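Local structure of uncharacterized protein (Ruminococcus gnavus, 4QAN) at residues Ala37-Asp42 and Tyr199-Gln204; Ile120-Glu125 and Ser142-Tyr147; Glu134-Gln139 and Thr160-Glu165; Arg239-Ala244 and Glu262-Leu267; Gly339-Arg344 and Ser355-Ser360. The protein is of unknown function but adopts a cystatin-like fold, is a divergent member of the NTF2-like superfamily and can bind magnesium. One frame throughout, in Å; residues are numbered along the deposited sequence.

Overall arrangement
Contacts 1, 2 and 3 come first along the chain, before contacts 4 and 5. Contacts 2 and 3 are both nested in the loop closed by contact 1. Their segments alternate along the chain, and they meet in the antiparallel sheet through neighbouring strands 140-150 and 153-164, about 15 Å apart between centres. Contact 1 touches contact 2 through Tyr-199 and Ile-120. Contact 4 packs two helices and contact 5 ends a hairpin of the second sheet, again about 15 Å apart between centres. Contacts 2 and 5 lie on opposite sides of the chain's centre, their centres about 48 Å apart, consistent with two helix-and-sheet units in one elongated chain.

Contact 1: Ala37-Asp42 and Tyr199-Gln204; sequences ALKKND and YVLPNQ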
# COMPACT_ATOMS: atom_id res chain seq x y z
N ALA A 37 -4.22 11.29 17.82
CA ALA A 37 -3.91 11.62 16.43
C ALA A 37 -5.18 12.07 15.72
O ALA A 37 -5.19 13.12 15.09
CB ALA A 37 -3.30 10.43 15.72
N LEU A 38 -6.24 11.26 15.85
CA LEU A 38 -7.53 11.57 15.25
C LEU A 38 -8.10 12.87 15.78
O LEU A 38 -8.66 13.66 15.03
CB LEU A 38 -8.53 10.44 15.49
CG LEU A 38 -8.24 9.14 14.73
CD1 LEU A 38 -8.81 7.93 15.45
CD2 LEU A 38 -8.77 9.20 13.31
N LYS A 39 -7.95 13.09 17.08
CA LYS A 39 -8.44 14.32 17.70
C LYS A 39 -7.75 15.54 17.09
O LYS A 39 -8.41 16.56 16.84
CB LYS A 39 -8.18 14.29 19.21
CG LYS A 39 -8.78 15.44 19.99
CD LYS A 39 -8.37 15.35 21.45
CE LYS A 39 -9.03 16.43 22.29
NZ LYS A 39 -10.51 16.31 22.24
N LYS A 40 -6.45 15.43 16.85
CA LYS A 40 -5.64 16.53 16.33
C LYS A 40 -5.58 16.53 14.82
O LYS A 40 -4.78 17.27 14.23
CB LYS A 40 -4.21 16.44 16.87
CG LYS A 40 -4.10 16.40 18.38
CD LYS A 40 -2.68 16.05 18.78
CE LYS A 40 -2.36 16.54 20.18
NZ LYS A 40 -2.85 15.60 21.23
N ASN A 41 -6.39 15.70 14.18
CA ASN A 41 -6.36 15.55 12.73
C ASN A 41 -4.91 15.51 12.19
O ASN A 41 -4.58 16.15 11.20
CB ASN A 41 -7.17 16.68 12.07
CG ASN A 41 -7.38 16.47 10.58
OD1 ASN A 41 -7.33 15.35 10.06
ND2 ASN A 41 -7.62 17.57 9.87
N ASP A 42 -4.05 14.73 12.85
CA ASP A 42 -2.63 14.67 12.51
C ASP A 42 -2.30 13.33 11.87
O ASP A 42 -2.09 12.33 12.55
CB ASP A 42 -1.76 14.91 13.76
CG ASP A 42 -0.27 14.99 13.45
OD1 ASP A 42 0.15 14.53 12.37
OD2 ASP A 42 0.50 15.51 14.29
N TYR A 199 -8.14 9.52 31.00
CA TYR A 199 -7.33 9.02 29.89
C TYR A 199 -6.41 10.14 29.40
O TYR A 199 -6.85 11.26 29.11
CB TYR A 199 -8.22 8.47 28.75
CG TYR A 199 -8.90 7.15 29.09
CD1 TYR A 199 -8.21 5.94 29.00
CD2 TYR A 199 -10.24 7.10 29.49
CE1 TYR A 199 -8.83 4.73 29.30
CE2 TYR A 199 -10.86 5.90 29.79
CZ TYR A 199 -10.16 4.72 29.70
OH TYR A 199 -10.77 3.52 30.01
N VAL A 200 -5.11 9.84 29.34
CA VAL A 200 -4.10 10.79 28.89
C VAL A 200 -3.86 10.63 27.39
O VAL A 200 -3.23 9.67 26.95
CB VAL A 200 -2.77 10.59 29.65
CG1 VAL A 200 -1.61 11.33 28.98
CG2 VAL A 200 -2.93 11.02 31.11
N LEU A 201 -4.38 11.58 26.61
CA LEU A 201 -4.12 11.64 25.17
C LEU A 201 -2.73 12.24 24.92
O LEU A 201 -2.54 13.44 25.10
CB LEU A 201 -5.17 12.52 24.50
CG LEU A 201 -6.59 11.94 24.43
CD1 LEU A 201 -7.59 13.04 24.12
CD2 LEU A 201 -6.67 10.84 23.38
N PRO A 202 -1.76 11.41 24.48
CA PRO A 202 -0.41 11.95 24.33
C PRO A 202 -0.26 12.93 23.17
O PRO A 202 -1.15 13.04 22.31
CB PRO A 202 0.43 10.70 24.04
CG PRO A 202 -0.50 9.78 23.34
CD PRO A 202 -1.87 10.06 23.90
N ASN A 203 0.86 13.64 23.16
CA ASN A 203 1.34 14.28 21.94
C ASN A 203 2.85 14.39 21.89
O ASN A 203 3.42 15.48 21.89
CB ASN A 203 0.68 15.63 21.70
CG ASN A 203 0.64 16.48 22.94
OD1 ASN A 203 1.41 16.29 23.87
ND2 ASN A 203 -0.29 17.41 22.96
N GLN A 204 3.48 13.23 21.89
CA GLN A 204 4.75 13.03 21.22
C GLN A 204 4.38 12.23 19.99
O GLN A 204 3.23 11.80 19.85
CB GLN A 204 5.73 12.21 22.06
CG GLN A 204 5.66 12.39 23.58
CD GLN A 204 6.22 13.72 24.03
OE1 GLN A 204 5.86 14.76 23.50
NE2 GLN A 204 7.10 13.68 25.04
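Lys-39, last residue of helix 27-39, and Lys-40 just after it reach across to the extended loop 199-204, each by a different use of its chain. Lys-39 has CG anti to the backbone N (chi1 -173°) and runs straight until it bends at its last torsion. Its methylenes cross Leu-201 at about a right angle, with CD of Lys-39 lying 3.6 Å from CD1 of Leu-201. The ammonium passes beyond this leucine to the carbonyls of Glu-113 and Leu-115, so the contact with the loop is made by the aliphatic part alone. Leu-201 also leans on Leu-35 and on Val-117 of strand 116-122. The lysines sit within the Schellman motif that ends the helix. Asn-41, with positive phi, is its C-prime residue; Asp-42 N bonds to Ala-37 O at 3.0 Å, and Asn-41 N to Leu-38 O. Asp-42 then serves as N-cap of helix 43-48, its OD1 taking the amide of Met-45. Lys-40, the first residue to leave helical geometry, has CG anti to its carbonyl carbon, and the bend at chi4 (83°) turns NZ to Pro-202 O, 3.3 Å away. The donor stands above the carbonyl plane. Ser-36 OG is bonded to both this NZ and the carbonyl of Pro-202. Asn-203 holds CG in the crowded position between N and carbonyl carbon (chi1 46°), which sets its flank across the lysine: CB is 3.5 Å and ND2 3.6 Å from Lys-40 CE.

Contact 2: Ile120-Glu125 and Ser142-Tyr147; sequences IAEKKE and SELEIY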
# COMPACT_ATOMS: atom_id res chain seq x y z
N ILE A 120 -12.19 2.41 27.31
CA ILE A 120 -11.57 1.49 26.38
C ILE A 120 -11.74 0.11 26.99
O ILE A 120 -11.22 -0.15 28.07
CB ILE A 120 -10.06 1.80 26.21
CG1 ILE A 120 -9.88 3.16 25.53
CG2 ILE A 120 -9.37 0.72 25.39
CD1 ILE A 120 -8.45 3.67 25.56
N ALA A 121 -12.48 -0.77 26.31
CA ALA A 121 -12.78 -2.10 26.84
C ALA A 121 -12.19 -3.19 25.97
O ALA A 121 -12.23 -3.09 24.75
CB ALA A 121 -14.28 -2.28 26.97
N GLU A 122 -11.64 -4.24 26.60
CA GLU A 122 -11.09 -5.38 25.87
C GLU A 122 -12.18 -6.37 25.50
O GLU A 122 -12.74 -7.01 26.38
CB GLU A 122 -10.02 -6.11 26.71
CG GLU A 122 -8.69 -5.37 26.80
CD GLU A 122 -7.57 -6.23 27.38
OE1 GLU A 122 -7.48 -7.43 27.05
OE2 GLU A 122 -6.75 -5.68 28.15
N LYS A 123 -12.48 -6.50 24.21
CA LYS A 123 -13.52 -7.42 23.75
C LYS A 123 -13.21 -8.86 24.17
O LYS A 123 -12.04 -9.25 24.22
CB LYS A 123 -13.68 -7.32 22.22
CG LYS A 123 -15.12 -7.39 21.75
CD LYS A 123 -15.23 -7.19 20.25
CE LYS A 123 -14.90 -8.47 19.50
NZ LYS A 123 -15.03 -8.31 18.03
N LYS A 124 -14.24 -9.65 24.46
CA LYS A 124 -14.06 -10.98 25.05
C LYS A 124 -14.20 -12.14 24.05
O LYS A 124 -15.18 -12.89 24.13
CB LYS A 124 -15.04 -11.18 26.21
N GLU A 125 -13.23 -12.28 23.15
CA GLU A 125 -13.22 -13.36 22.15
C GLU A 125 -11.81 -13.97 22.01
O GLU A 125 -11.01 -13.50 21.20
CB GLU A 125 -13.67 -12.86 20.77
CG GLU A 125 -14.57 -11.63 20.75
CD GLU A 125 -16.03 -11.95 21.00
OE1 GLU A 125 -16.60 -12.70 20.19
OE2 GLU A 125 -16.59 -11.44 22.00
N SER A 142 -5.28 -7.92 20.28
CA SER A 142 -6.30 -7.50 21.24
C SER A 142 -7.34 -6.64 20.54
O SER A 142 -7.02 -5.57 20.03
CB SER A 142 -5.65 -6.72 22.38
OG SER A 142 -6.64 -6.11 23.17
N GLU A 143 -8.58 -7.13 20.50
CA GLU A 143 -9.70 -6.41 19.89
C GLU A 143 -10.35 -5.54 20.95
O GLU A 143 -10.88 -6.06 21.93
CB GLU A 143 -10.72 -7.38 19.31
CG GLU A 143 -10.40 -7.84 17.90
CD GLU A 143 -11.48 -8.75 17.33
OE1 GLU A 143 -11.75 -9.79 17.97
OE2 GLU A 143 -12.05 -8.43 16.26
N LEU A 144 -10.31 -4.23 20.75
CA LEU A 144 -10.82 -3.28 21.73
C LEU A 144 -12.04 -2.56 21.23
O LEU A 144 -12.13 -2.20 20.06
CB LEU A 144 -9.75 -2.25 22.12
CG LEU A 144 -8.53 -2.84 22.84
CD1 LEU A 144 -7.39 -3.08 21.86
CD2 LEU A 144 -8.07 -1.95 23.98
N GLU A 145 -13.00 -2.38 22.14
CA GLU A 145 -14.15 -1.53 21.93
C GLU A 145 -13.84 -0.20 22.61
O GLU A 145 -13.45 -0.18 23.77
CB GLU A 145 -15.39 -2.14 22.57
CG GLU A 145 -15.75 -3.53 22.09
CD GLU A 145 -17.00 -4.07 22.77
OE1 GLU A 145 -17.37 -3.54 23.84
OE2 GLU A 145 -17.60 -5.02 22.24
N ILE A 146 -14.04 0.89 21.88
CA ILE A 146 -13.68 2.21 22.39
C ILE A 146 -14.91 3.10 22.40
O ILE A 146 -15.56 3.28 21.38
CB ILE A 146 -12.57 2.84 21.53
CG1 ILE A 146 -11.37 1.89 21.45
CG2 ILE A 146 -12.13 4.19 22.07
CD1 ILE A 146 -10.48 2.16 20.26
N TYR A 147 -15.24 3.65 23.57
CA TYR A 147 -16.37 4.55 23.71
C TYR A 147 -15.87 5.98 23.83
O TYR A 147 -15.14 6.32 24.76
CB TYR A 147 -17.23 4.16 24.93
CG TYR A 147 -17.80 2.76 24.81
CD1 TYR A 147 -19.03 2.54 24.20
CD2 TYR A 147 -17.10 1.65 25.29
CE1 TYR A 147 -19.55 1.26 24.07
CE2 TYR A 147 -17.61 0.37 25.16
CZ TYR A 147 -18.83 0.17 24.55
OH TYR A 147 -19.35 -1.10 24.42
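Ile-120 presses its CG2 branch, anti to the backbone N, against CD2 of Leu-144 at 3.3 Å, tighter than ordinary carbon contact. The two chains cross obliquely on the sheet face they share with Ile-146, where Val-31 and Leu-32 of helix 27-39 pack over Ile-120. Beneath them strands 116-122 and 140-150 run antiparallel. Ala-121 and Glu-145 form the hydrogen-bonded pair: Ala-121 N to Glu-145 O is 2.8 Å and nearly straight at 175°, and the return bond from Glu-145 N to Ala-121 O is also 2.8 Å. Past the strand end Lys-123 N still donates to Glu-143 O at 2.8 Å. The side chain of Lys-123, bent at chi3 (80°), lies alongside Glu-143 and points the same way, ending in a long salt bridge, NZ to Glu-143 OE2 3.5 Å, whose hydrogen bond is weak. Its middle crosses Glu-145 at about a right angle, CG of Lys-123 lying 3.5 Å from OE2 of that glutamate. Glu-175 is a second, weak and long ion partner of the lysine. The lysine is held loosely near several carboxylates and probably tempers their mutual repulsion, while the backbone ladder supplies the firm part of the pairing.

Contact 3: Glu134-Gln139 and Thr160-Glu165; sequences ECLAAQ and TAVQYE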
# COMPACT_ATOMS: atom_id res chain seq x y z
N GLU A 134 -2.63 -15.34 14.58
CA GLU A 134 -2.02 -16.33 13.70
C GLU A 134 -1.92 -15.80 12.26
O GLU A 134 -0.90 -15.99 11.60
CB GLU A 134 -2.84 -17.62 13.76
CG GLU A 134 -2.08 -18.88 13.39
CD GLU A 134 -2.98 -20.10 13.35
OE1 GLU A 134 -4.07 -20.08 13.96
OE2 GLU A 134 -2.59 -21.09 12.69
N CYS A 135 -2.98 -15.14 11.79
CA CYS A 135 -2.95 -14.41 10.51
C CYS A 135 -1.78 -13.42 10.44
O CYS A 135 -1.06 -13.34 9.45
CB CYS A 135 -4.26 -13.61 10.31
SG CYS A 135 -5.73 -14.57 9.85
N LEU A 136 -1.59 -12.67 11.52
CA LEU A 136 -0.60 -11.60 11.55
C LEU A 136 0.78 -12.08 11.99
O LEU A 136 1.74 -11.29 11.96
CB LEU A 136 -1.10 -10.49 12.47
CG LEU A 136 -2.42 -9.82 12.06
CD1 LEU A 136 -2.88 -8.84 13.13
CD2 LEU A 136 -2.28 -9.10 10.74
N ALA A 137 0.89 -13.35 12.37
CA ALA A 137 2.09 -13.91 13.01
C ALA A 137 2.51 -13.04 14.21
O ALA A 137 3.70 -12.75 14.41
CB ALA A 137 3.23 -14.04 12.01
N ALA A 138 1.52 -12.65 15.00
CA ALA A 138 1.71 -11.70 16.09
C ALA A 138 1.81 -12.40 17.43
O ALA A 138 1.28 -13.49 17.62
CB ALA A 138 0.56 -10.71 16.11
N GLN A 139 2.50 -11.76 18.37
CA GLN A 139 2.58 -12.27 19.73
C GLN A 139 1.20 -12.25 20.40
O GLN A 139 0.77 -13.25 20.94
CB GLN A 139 3.56 -11.45 20.56
CG GLN A 139 4.99 -11.56 20.08
CD GLN A 139 5.95 -10.93 21.06
OE1 GLN A 139 5.81 -9.76 21.43
NE2 GLN A 139 6.94 -11.70 21.51
N THR A 160 -8.38 -3.05 16.17
CA THR A 160 -7.57 -4.25 16.32
C THR A 160 -6.12 -3.84 16.60
O THR A 160 -5.42 -3.32 15.72
CB THR A 160 -7.63 -5.15 15.08
OG1 THR A 160 -8.99 -5.44 14.76
CG2 THR A 160 -6.86 -6.44 15.31
N ALA A 161 -5.68 -4.05 17.83
CA ALA A 161 -4.32 -3.75 18.27
C ALA A 161 -3.49 -5.01 18.20
O ALA A 161 -3.98 -6.10 18.49
CB ALA A 161 -4.34 -3.22 19.69
N VAL A 162 -2.22 -4.86 17.84
CA VAL A 162 -1.35 -6.02 17.65
C VAL A 162 -0.03 -5.82 18.39
O VAL A 162 0.45 -4.70 18.51
CB VAL A 162 -1.15 -6.33 16.14
CG1 VAL A 162 -0.37 -5.23 15.43
CG2 VAL A 162 -0.48 -7.68 15.96
N GLN A 163 0.52 -6.92 18.92
CA GLN A 163 1.83 -6.89 19.57
C GLN A 163 2.86 -7.70 18.79
O GLN A 163 2.60 -8.86 18.40
CB GLN A 163 1.74 -7.42 21.00
CG GLN A 163 2.96 -7.07 21.84
CD GLN A 163 3.04 -7.86 23.14
OE1 GLN A 163 2.90 -9.08 23.14
NE2 GLN A 163 3.26 -7.16 24.25
N TYR A 164 4.01 -7.08 18.55
CA TYR A 164 5.18 -7.76 18.03
C TYR A 164 6.36 -7.39 18.90
O TYR A 164 6.58 -6.22 19.18
CB TYR A 164 5.50 -7.34 16.60
CG TYR A 164 4.46 -7.64 15.56
CD1 TYR A 164 4.47 -8.84 14.85
CD2 TYR A 164 3.48 -6.71 15.25
CE1 TYR A 164 3.53 -9.10 13.87
CE2 TYR A 164 2.53 -6.97 14.28
CZ TYR A 164 2.56 -8.16 13.59
OH TYR A 164 1.60 -8.38 12.62
N GLU A 165 7.13 -8.40 19.32
CA GLU A 165 8.31 -8.21 20.16
C GLU A 165 8.06 -7.26 21.32
O GLU A 165 8.86 -6.37 21.62
CB GLU A 165 9.49 -7.73 19.31
CG GLU A 165 9.73 -8.59 18.07
CD GLU A 165 11.19 -8.74 17.71
OE1 GLU A 165 11.91 -9.50 18.40
OE2 GLU A 165 11.62 -8.11 16.71
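The close-fitting side of this contact is built on Tyr-164, Val-162 and the turn that ends helix 126-135. Ala-138 CB sits 3.2 Å from CG2 of Val-162, the branch anti to the backbone N, closer than two methyl carbons normally come. The same methyl lies over one face of the Tyr-164 ring, displaced from the ring centre and 4.0 Å above its plane. At the ring's edge Tyr-164 OH donates to Leu-136 O at 3.0 Å, coming from above the plane of that carbonyl, and Leu-136 CB lies 3.4 Å from the same OH. CD1 of Leu-136 reaches Val-162 CG2 obliquely. The helix closes here in a Schellman motif, with Ala-137 at positive phi as C-prime residue, which probably leaves the Leu-136 carbonyl to the tyrosine; the chain then turns toward strand 140-150, while strand 153-164, neighbour of 140-150 in the sheet, carries the tyrosine. Helix 52-58 also touches the ring through Glu-54, Thr-55 and Gln-58. Toward solvent the fit loosens to polar links. Gln-139 N bonds to Gln-163 O at 2.9 Å, lying in the carbonyl plane but bent at the hydrogen to 136°. The extended side chain of Gln-139 runs along exposed Glu-165, and its OE1 accepts the amide of Lys-166. That oxygen also stands 3.4 Å from OE1 of Gln-163, two acceptors side by side without a bond.

Contact 4: Arg239-Ala244 and Glu262-Leu267; sequences RALAFA and EYAKEL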
# COMPACT_ATOMS: atom_id res chain seq x y z
N ARG A 239 12.49 3.47 -6.19
CA ARG A 239 12.86 4.25 -7.35
C ARG A 239 11.86 4.01 -8.48
O ARG A 239 11.48 4.94 -9.21
CB ARG A 239 14.28 3.86 -7.76
CG ARG A 239 14.89 4.70 -8.84
CD ARG A 239 16.39 4.39 -9.00
NE ARG A 239 16.85 4.70 -10.35
CZ ARG A 239 17.21 5.91 -10.78
NH1 ARG A 239 17.21 6.96 -9.96
NH2 ARG A 239 17.60 6.06 -12.05
N ALA A 240 11.40 2.78 -8.60
CA ALA A 240 10.34 2.47 -9.54
C ALA A 240 9.10 3.34 -9.29
O ALA A 240 8.48 3.84 -10.24
CB ALA A 240 9.98 1.01 -9.49
N LEU A 241 8.75 3.55 -8.02
CA LEU A 241 7.58 4.37 -7.70
C LEU A 241 7.86 5.85 -7.98
O LEU A 241 7.01 6.54 -8.55
CB LEU A 241 7.16 4.20 -6.26
CG LEU A 241 6.70 2.80 -5.88
CD1 LEU A 241 6.65 2.68 -4.36
CD2 LEU A 241 5.36 2.43 -6.49
N ALA A 242 9.06 6.31 -7.60
CA ALA A 242 9.52 7.68 -7.92
C ALA A 242 9.31 8.11 -9.38
O ALA A 242 9.04 9.28 -9.65
CB ALA A 242 10.98 7.84 -7.56
N PHE A 243 9.44 7.18 -10.33
CA PHE A 243 9.23 7.50 -11.77
C PHE A 243 7.82 7.93 -12.14
O PHE A 243 7.60 8.55 -13.19
CB PHE A 243 9.66 6.33 -12.68
CG PHE A 243 11.15 6.25 -12.91
CD1 PHE A 243 11.82 7.28 -13.55
CD2 PHE A 243 11.88 5.16 -12.47
CE1 PHE A 243 13.19 7.23 -13.75
CE2 PHE A 243 13.24 5.08 -12.69
CZ PHE A 243 13.90 6.12 -13.31
N ALA A 244 6.84 7.58 -11.30
CA ALA A 244 5.46 8.04 -11.51
C ALA A 244 5.00 9.04 -10.44
O ALA A 244 3.83 9.37 -10.37
CB ALA A 244 4.54 6.85 -11.55
N GLU A 262 -1.75 3.74 -4.91
CA GLU A 262 -2.38 3.29 -6.17
C GLU A 262 -1.35 2.84 -7.21
O GLU A 262 -1.54 1.84 -7.91
CB GLU A 262 -3.22 4.41 -6.82
CG GLU A 262 -4.48 4.81 -6.11
CD GLU A 262 -5.62 3.81 -6.30
OE1 GLU A 262 -5.38 2.71 -6.85
OE2 GLU A 262 -6.76 4.14 -5.89
N TYR A 263 -0.28 3.61 -7.36
CA TYR A 263 0.69 3.25 -8.39
C TYR A 263 1.39 1.94 -8.00
O TYR A 263 1.63 1.09 -8.85
CB TYR A 263 1.69 4.37 -8.67
CG TYR A 263 2.56 4.08 -9.88
CD1 TYR A 263 2.06 4.21 -11.17
CD2 TYR A 263 3.89 3.66 -9.73
CE1 TYR A 263 2.84 3.94 -12.28
CE2 TYR A 263 4.69 3.39 -10.83
CZ TYR A 263 4.15 3.52 -12.11
OH TYR A 263 4.93 3.27 -13.21
N ALA A 264 1.67 1.79 -6.70
CA ALA A 264 2.22 0.56 -6.18
C ALA A 264 1.33 -0.64 -6.55
O ALA A 264 1.83 -1.72 -6.91
CB ALA A 264 2.38 0.64 -4.68
N LYS A 265 0.03 -0.45 -6.41
CA LYS A 265 -0.92 -1.46 -6.79
C LYS A 265 -0.84 -1.80 -8.27
O LYS A 265 -0.91 -2.99 -8.61
CB LYS A 265 -2.34 -1.03 -6.45
CG LYS A 265 -3.30 -2.19 -6.56
CD LYS A 265 -4.71 -1.84 -6.14
CE LYS A 265 -5.57 -3.08 -6.26
NZ LYS A 265 -6.98 -2.78 -5.97
N GLU A 266 -0.73 -0.78 -9.13
CA GLU A 266 -0.62 -0.98 -10.60
C GLU A 266 0.67 -1.71 -10.95
O GLU A 266 0.70 -2.54 -11.87
CB GLU A 266 -0.55 0.35 -11.38
CG GLU A 266 -1.80 1.21 -11.49
CD GLU A 266 -1.53 2.57 -12.21
OE1 GLU A 266 -1.08 2.63 -13.41
OE2 GLU A 266 -1.78 3.61 -11.55
N LEU A 267 1.74 -1.34 -10.26
CA LEU A 267 3.05 -1.95 -10.47
C LEU A 267 2.99 -3.43 -10.06
O LEU A 267 3.27 -4.32 -10.88
CB LEU A 267 4.12 -1.18 -9.68
CG LEU A 267 5.55 -1.72 -9.60
CD1 LEU A 267 6.03 -2.28 -10.92
CD2 LEU A 267 6.52 -0.63 -9.12
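A helix-helix interface in the C-terminal half of the chain joins short helix 237-242 and the residues just after it to the long helix 254-275, and Tyr-263 is its centrepiece. Its CG is anti to the backbone N (chi1 -171°), which sends the ring across to Ala-244. Ala-244 CB stands over the middle of one ring face, 3.3 Å from the centroid of Tyr-263 and only 9° off the normal: a close CH-pi contact. At the ring's edge lies Leu-241 CD2, 3.8 Å from CD2 of Tyr-263. The same leucine methyl reaches the backbone of the long helix, 3.7 Å from CA of Ala-264. One turn farther along, Leu-267, also with CG anti to the backbone N, brings CD2 to within 3.8 Å of Ala-240 CB. The side-chain contacts are carbon to carbon, no hydrogen bond joins the two segments, and each larger chain, Leu-241, Tyr-263 and Leu-267, meets an alanine of the other segment. Around it, helix 221-234 adds Phe-228 beside Tyr-263 and Ile-232 beside Leu-267, strand 349-353 brings Ile-351 against the tyrosine, and helix 87-108 from the N-terminal half packs Leu-89 on Leu-267 and Ala-92 on Ala-264.

Contact 5: Gly339-Arg344 and Ser355-Ser360; sequences GYTLCR and SAPALS
Thr-341 holds OG1 anti to its own carbonyl carbon and beside the backbone N (chi1 -62°), so that the hydroxyl faces the loop that follows strand 349-353. There it donates to Ser-355 O, with OG1 and O 2.9 Å apart. The donor stands well above the carbonyl plane, 45° out of it, so this is not a lone-pair approach. Ser-355 OG, in the crowded position between N and carbonyl carbon (chi1 68°), bonds to Ser-353 OG. Next along, Ala-356 lays its CB against Gly-339, 3.7 Å from the glycine CA; the glycine, having no side chain, lets loop and strand come this near. Pro-357 CD approaches Thr-341 OG1 more loosely, at 4.0 Å. The place is the end of a beta hairpin: strand 334-344 pairs with 349-353, Thr-341 still making backbone bonds to Gln-352 and Ser-353, and from Ser-355 on the chain departs from the ladder. It enters a short 3-10 turn at 357-358, in which Leu-359 N bonds to Ala-356 O at 3.0 Å and Ser-360 N to Pro-357 O at 2.8 Å. Ser-360, at the end of this turn, is a magnesium ligand in this protein, although this chain carries no metal there. Gln-324 OE1 of strand 322-331 accepts the amide of Ala-358. The amides of Tyr-340 and Thr-341 lie near Ser-355 O at poor angles, so the threonine hydroxyl is what bonds it; the contact appears to end the sheet pairing while keeping the departing loop tied to the strand.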
# COMPACT_ATOMS: atom_id res chain seq x y z
N GLY A 339 1.57 -1.45 -21.84
CA GLY A 339 1.37 -0.07 -22.23
C GLY A 339 1.76 0.93 -21.16
O GLY A 339 1.59 0.68 -19.96
N TYR A 340 2.27 2.07 -21.61
CA TYR A 340 2.63 3.19 -20.74
C TYR A 340 2.00 4.46 -21.26
O TYR A 340 1.79 4.62 -22.46
CB TYR A 340 4.14 3.41 -20.71
CG TYR A 340 4.93 2.31 -20.06
CD1 TYR A 340 5.30 1.18 -20.77
CD2 TYR A 340 5.34 2.43 -18.74
CE1 TYR A 340 6.04 0.18 -20.18
CE2 TYR A 340 6.07 1.44 -18.14
CZ TYR A 340 6.43 0.32 -18.87
OH TYR A 340 7.15 -0.66 -18.26
N THR A 341 1.69 5.37 -20.34
CA THR A 341 1.30 6.73 -20.69
C THR A 341 2.31 7.57 -19.95
O THR A 341 2.46 7.41 -18.73
CB THR A 341 -0.15 7.08 -20.27
OG1 THR A 341 -1.08 6.23 -20.94
CG2 THR A 341 -0.47 8.52 -20.62
N LEU A 342 3.03 8.42 -20.67
CA LEU A 342 4.11 9.23 -20.10
C LEU A 342 3.81 10.71 -20.20
O LEU A 342 3.17 11.15 -21.18
CB LEU A 342 5.41 8.92 -20.83
CG LEU A 342 5.79 7.44 -20.72
CD1 LEU A 342 6.28 6.92 -22.06
CD2 LEU A 342 6.82 7.24 -19.62
N CYS A 343 4.27 11.46 -19.20
CA CYS A 343 4.05 12.91 -19.14
C CYS A 343 5.38 13.67 -18.98
O CYS A 343 6.27 13.27 -18.22
CB CYS A 343 3.08 13.29 -18.02
SG CYS A 343 3.61 12.77 -16.37
N ARG A 344 5.45 14.79 -19.69
CA ARG A 344 6.63 15.64 -19.78
C ARG A 344 6.56 16.67 -18.69
O ARG A 344 5.66 17.49 -18.68
CB ARG A 344 6.63 16.33 -21.15
CG ARG A 344 7.84 17.19 -21.52
CD ARG A 344 7.65 17.68 -22.96
NE ARG A 344 8.59 18.71 -23.40
CZ ARG A 344 9.84 18.50 -23.83
NH1 ARG A 344 10.36 17.28 -23.86
NH2 ARG A 344 10.59 19.53 -24.21
N SER A 355 -0.72 2.09 -18.38
CA SER A 355 -1.76 1.77 -19.35
C SER A 355 -1.47 2.44 -20.67
O SER A 355 -0.71 3.40 -20.75
CB SER A 355 -3.12 2.26 -18.84
OG SER A 355 -3.15 3.68 -18.83
N ALA A 356 -2.11 1.94 -21.71
CA ALA A 356 -2.15 2.62 -22.99
C ALA A 356 -3.53 2.40 -23.61
O ALA A 356 -3.73 1.45 -24.37
CB ALA A 356 -1.06 2.10 -23.91
N PRO A 357 -4.48 3.30 -23.29
CA PRO A 357 -5.84 3.17 -23.77
C PRO A 357 -5.91 3.01 -25.28
O PRO A 357 -6.78 2.32 -25.80
CB PRO A 357 -6.49 4.48 -23.36
CG PRO A 357 -5.69 4.98 -22.23
CD PRO A 357 -4.30 4.48 -22.42
N ALA A 358 -4.96 3.63 -25.98
CA ALA A 358 -4.93 3.63 -27.44
C ALA A 358 -4.76 2.23 -28.06
O ALA A 358 -5.10 2.02 -29.22
CB ALA A 358 -3.82 4.56 -27.91
N LEU A 359 -4.21 1.30 -27.29
CA LEU A 359 -4.11 -0.10 -27.68
C LEU A 359 -4.97 -0.99 -26.78
O LEU A 359 -4.75 -2.20 -26.71
CB LEU A 359 -2.66 -0.57 -27.59
CG LEU A 359 -1.65 0.02 -28.58
CD1 LEU A 359 -0.27 -0.54 -28.29
CD2 LEU A 359 -2.06 -0.24 -30.02
N SER A 360 -5.94 -0.38 -26.09
CA SER A 360 -6.84 -1.07 -25.17
C SER A 360 -6.13 -1.76 -24.00
O SER A 360 -6.66 -2.71 -23.43
CB SER A 360 -7.74 -2.05 -25.93
OG SER A 360 -8.58 -2.73 -25.02